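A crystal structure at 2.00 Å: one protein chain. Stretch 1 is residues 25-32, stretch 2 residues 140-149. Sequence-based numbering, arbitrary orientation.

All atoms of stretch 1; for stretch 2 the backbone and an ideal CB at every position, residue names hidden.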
# COMPACT_ATOMS: atom_id res chain seq x y z
N ASN A 25 14.83 4.39 -6.49
CA ASN A 25 13.93 4.05 -5.38
C ASN A 25 13.68 2.53 -5.27
O ASN A 25 13.82 1.81 -6.24
CB ASN A 25 12.55 4.74 -5.54
CG ASN A 25 12.66 6.23 -5.73
OD1 ASN A 25 13.69 6.86 -5.43
ND2 ASN A 25 11.59 6.82 -6.28
N TYR A 26 13.25 2.07 -4.11
CA TYR A 26 12.89 0.67 -3.90
C TYR A 26 11.81 0.23 -4.92
O TYR A 26 10.83 0.95 -5.13
CB TYR A 26 12.38 0.47 -2.46
CG TYR A 26 11.85 -0.94 -2.21
CD1 TYR A 26 12.71 -2.04 -2.27
CD2 TYR A 26 10.50 -1.18 -1.97
CE1 TYR A 26 12.24 -3.37 -2.10
CE2 TYR A 26 10.02 -2.53 -1.77
CZ TYR A 26 10.89 -3.59 -1.85
OH TYR A 26 10.48 -4.89 -1.65
N THR A 27 12.09 -0.90 -5.61
CA THR A 27 11.10 -1.62 -6.47
C THR A 27 10.37 -2.76 -5.72
O THR A 27 10.98 -3.75 -5.31
CB THR A 27 11.76 -2.16 -7.79
OG1 THR A 27 12.45 -1.09 -8.45
CG2 THR A 27 10.68 -2.70 -8.77
N PRO A 28 9.04 -2.63 -5.51
CA PRO A 28 8.39 -3.74 -4.81
C PRO A 28 8.34 -5.04 -5.62
O PRO A 28 8.41 -5.01 -6.84
CB PRO A 28 6.98 -3.17 -4.48
CG PRO A 28 7.15 -1.60 -4.60
CD PRO A 28 8.10 -1.53 -5.80
N SER A 29 8.34 -6.18 -4.93
CA SER A 29 8.11 -7.50 -5.48
C SER A 29 7.40 -8.34 -4.41
O SER A 29 7.94 -8.58 -3.33
CB SER A 29 9.40 -8.23 -5.89
OG SER A 29 9.13 -9.54 -6.43
N HIS A 30 6.20 -8.81 -4.70
CA HIS A 30 5.47 -9.72 -3.86
C HIS A 30 6.07 -11.15 -3.97
O HIS A 30 6.46 -11.61 -5.06
CB HIS A 30 3.99 -9.72 -4.34
CG HIS A 30 3.06 -10.51 -3.47
ND1 HIS A 30 2.52 -11.71 -3.88
CD2 HIS A 30 2.54 -10.25 -2.25
CE1 HIS A 30 1.73 -12.17 -2.92
NE2 HIS A 30 1.73 -11.32 -1.92
N GLN A 31 6.07 -11.85 -2.85
CA GLN A 31 6.53 -13.23 -2.74
C GLN A 31 5.35 -14.20 -2.64
O GLN A 31 4.44 -14.02 -1.84
CB GLN A 31 7.43 -13.43 -1.50
CG GLN A 31 8.05 -14.84 -1.36
CD GLN A 31 9.07 -15.18 -2.38
OE1 GLN A 31 9.71 -14.30 -2.98
NE2 GLN A 31 9.24 -16.48 -2.62
N LYS A 32 5.35 -15.21 -3.49
CA LYS A 32 4.30 -16.23 -3.41
C LYS A 32 4.28 -16.93 -2.02
O LYS A 32 5.35 -17.20 -1.42
CB LYS A 32 4.42 -17.24 -4.58
CG LYS A 32 5.57 -18.22 -4.46
CD LYS A 32 5.15 -19.61 -4.95
CE LYS A 32 6.10 -20.66 -4.42
NZ LYS A 32 5.71 -22.02 -4.95
N UNK A 140 15.72 -6.81 0.58
CA UNK A 140 14.46 -7.49 0.18
C UNK A 140 14.71 -8.51 -0.92
O UNK A 140 14.16 -9.60 -0.87
CB UNK A 140 13.42 -6.47 -0.30
N UNK A 141 15.51 -8.16 -1.93
CA UNK A 141 15.90 -9.12 -2.99
C UNK A 141 16.68 -10.31 -2.40
O UNK A 141 16.55 -11.42 -2.86
CB UNK A 141 16.75 -8.42 -4.05
N UNK A 142 17.51 -10.05 -1.39
CA UNK A 142 18.21 -11.16 -0.67
C UNK A 142 17.20 -12.10 0.06
O UNK A 142 17.34 -13.35 0.04
CB UNK A 142 19.20 -10.58 0.35
N UNK A 143 16.17 -11.51 0.68
CA UNK A 143 15.14 -12.34 1.33
C UNK A 143 14.43 -13.26 0.32
O UNK A 143 14.21 -14.44 0.62
CB UNK A 143 14.11 -11.45 2.03
N UNK A 144 14.03 -12.71 -0.83
CA UNK A 144 13.40 -13.49 -1.90
C UNK A 144 14.30 -14.62 -2.40
O UNK A 144 13.82 -15.72 -2.66
CB UNK A 144 13.03 -12.57 -3.07
N UNK A 145 15.60 -14.35 -2.56
CA UNK A 145 16.55 -15.39 -2.89
C UNK A 145 16.59 -16.50 -1.84
O UNK A 145 16.75 -17.67 -2.21
CB UNK A 145 17.94 -14.78 -3.06
N UNK A 146 16.43 -16.19 -0.54
CA UNK A 146 16.36 -17.29 0.45
C UNK A 146 15.03 -18.04 0.30
O UNK A 146 15.03 -19.27 0.28
CB UNK A 146 16.51 -16.75 1.87
N UNK A 147 13.91 -17.31 0.15
CA UNK A 147 12.58 -17.98 0.02
C UNK A 147 12.58 -18.92 -1.20
O UNK A 147 11.91 -19.96 -1.23
CB UNK A 147 11.46 -16.95 -0.12
N UNK A 148 13.34 -18.54 -2.23
CA UNK A 148 13.29 -19.26 -3.52
C UNK A 148 14.33 -20.42 -3.58
O UNK A 148 14.42 -21.16 -4.58
CB UNK A 148 13.54 -18.28 -4.67
N UNK A 149 15.09 -20.58 -2.51
CA UNK A 149 16.16 -21.59 -2.44
C UNK A 149 15.60 -22.86 -1.82
O UNK A 149 15.32 -22.89 -0.63
CB UNK A 149 17.36 -21.08 -1.63

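Positions 140 to 147 have helical backbone angles, and the extended stretch 1 runs along one side of this helix. At position 140 the CA-to-CB bond points toward stretch 1, and the ideal CB lies 3.6 Å from Tyr-26 OH. A ring flank and a hydroxyl are on offer, so an aliphatic or thioether side chain would suit, as might a polar one reaching the hydroxyl. The residue is Met-140, present as selenomethionine; its CG packs 3.7 Å from Tyr-26 CE1, and its CE approaches Tyr-26 OH to 3.5 Å.

Position 141 points sideways, with nothing of stretch 1 within 5.5 Å of its ideal CB. A short side chain would stay clear, whereas a long donor could turn back to the tyrosine hydroxyl and the carbonyl of Thr-27. Arg-141 does so. Its NH2 donates to Tyr-26 OH (3.0 Å), which lies near the guanidinium plane, and NH1 makes a weak hydrogen bond to Thr-27 O (2.9 Å, 130°). Ser-29 CB covers one face of the group, 3.7 Å from Arg-141 NH2.

Positions 142 and 143 find no partner in stretch 1: the first is out of reach and the second points sideways. Many side chains would fit; they are Trp-142 and Cys-143.

Position 144 points toward stretch 1, its ideal CB 3.7 Å from Gln-31 OE1, with Ser-29 OG farther along. An oxygen acceptor and a hydroxyl favour a donor of moderate or greater length, such as glutamine, lysine or arginine. Gln-144 uses NE2 for both, donating to Ser-29 OG (2.9 Å) and Gln-31 OE1 (3.3 Å). Gln-144 OE1 accepts from Arg-141 NE at 2.7 Å.

Position 145 points away and 146 is out of reach, leaving the choice open; Asp-145 and Gln-146 occupy them, and Gln-146 NE2 bonds back to Trp-142 O (3.0 Å).

Position 147 points toward the Gln-31 side chain, the ideal CB 3.4 Å from its NE2. Apolar residues could pack against the methylene portion, and a polar one could meet the amide. Phe-147 is found, with Gln-31 CG lying oblique to its ring.

At 148 the bond is sideways and the ideal CB is 5.1 Å from Gln-31 NE2, a donor that invites aspartate, asparagine or a longer acceptor. Asp-148 OD1 accepts from Gln-31 NE2 (3.0 Å, 168°), while a water donates to both Asp-148 OD2 and Gln-31 OE1, 2.7 Å from each.

Position 149 is out of reach; it is Asp-149.

Stretch 2 (140-149) MRWCQDQFDD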
# COMPACT_ATOMS: atom_id res chain seq x y z
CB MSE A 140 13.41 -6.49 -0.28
CG MSE A 140 12.99 -5.51 0.82
SE MSE A 140 12.08 -6.35 2.40
CE MSE A 140 10.29 -6.14 1.65
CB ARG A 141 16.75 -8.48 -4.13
CG ARG A 141 16.01 -7.50 -5.12
CD ARG A 141 14.62 -7.95 -5.68
NE ARG A 141 13.50 -7.86 -4.73
CZ ARG A 141 12.87 -6.76 -4.34
NH1 ARG A 141 13.23 -5.55 -4.76
NH2 ARG A 141 11.87 -6.86 -3.49
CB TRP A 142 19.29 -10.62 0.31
CG TRP A 142 19.93 -11.72 1.13
CD1 TRP A 142 21.01 -12.49 0.80
CD2 TRP A 142 19.50 -12.15 2.41
NE1 TRP A 142 21.30 -13.37 1.83
CE2 TRP A 142 20.37 -13.20 2.82
CE3 TRP A 142 18.48 -11.72 3.27
CZ2 TRP A 142 20.21 -13.86 4.04
CZ3 TRP A 142 18.31 -12.42 4.49
CH2 TRP A 142 19.19 -13.44 4.87
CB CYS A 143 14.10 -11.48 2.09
SG CYS A 143 14.77 -10.67 3.54
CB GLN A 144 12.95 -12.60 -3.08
CG GLN A 144 11.85 -11.62 -2.70
CD GLN A 144 11.27 -10.94 -3.90
OE1 GLN A 144 11.93 -10.08 -4.50
NE2 GLN A 144 10.03 -11.34 -4.29
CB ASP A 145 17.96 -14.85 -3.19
CG ASP A 145 18.02 -13.97 -4.45
OD1 ASP A 145 17.14 -14.09 -5.36
OD2 ASP A 145 18.95 -13.15 -4.53
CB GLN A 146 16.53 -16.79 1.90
CG GLN A 146 17.72 -15.85 2.14
CD GLN A 146 19.05 -16.25 1.41
OE1 GLN A 146 19.74 -17.19 1.85
NE2 GLN A 146 19.44 -15.49 0.33
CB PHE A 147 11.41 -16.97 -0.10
CG PHE A 147 11.25 -16.04 1.08
CD1 PHE A 147 10.96 -14.68 0.88
CD2 PHE A 147 11.43 -16.49 2.40
CE1 PHE A 147 10.82 -13.79 1.95
CE2 PHE A 147 11.30 -15.60 3.50
CZ PHE A 147 10.98 -14.22 3.25
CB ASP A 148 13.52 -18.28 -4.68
CG ASP A 148 12.29 -17.46 -5.03
OD1 ASP A 148 11.17 -17.75 -4.55
OD2 ASP A 148 12.44 -16.52 -5.81
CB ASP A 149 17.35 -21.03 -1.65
CG ASP A 149 18.52 -22.01 -1.51
OD1 ASP A 149 18.36 -23.22 -1.83
OD2 ASP A 149 19.58 -21.55 -1.01
O HOH W 1 10.55 -14.62 -5.55
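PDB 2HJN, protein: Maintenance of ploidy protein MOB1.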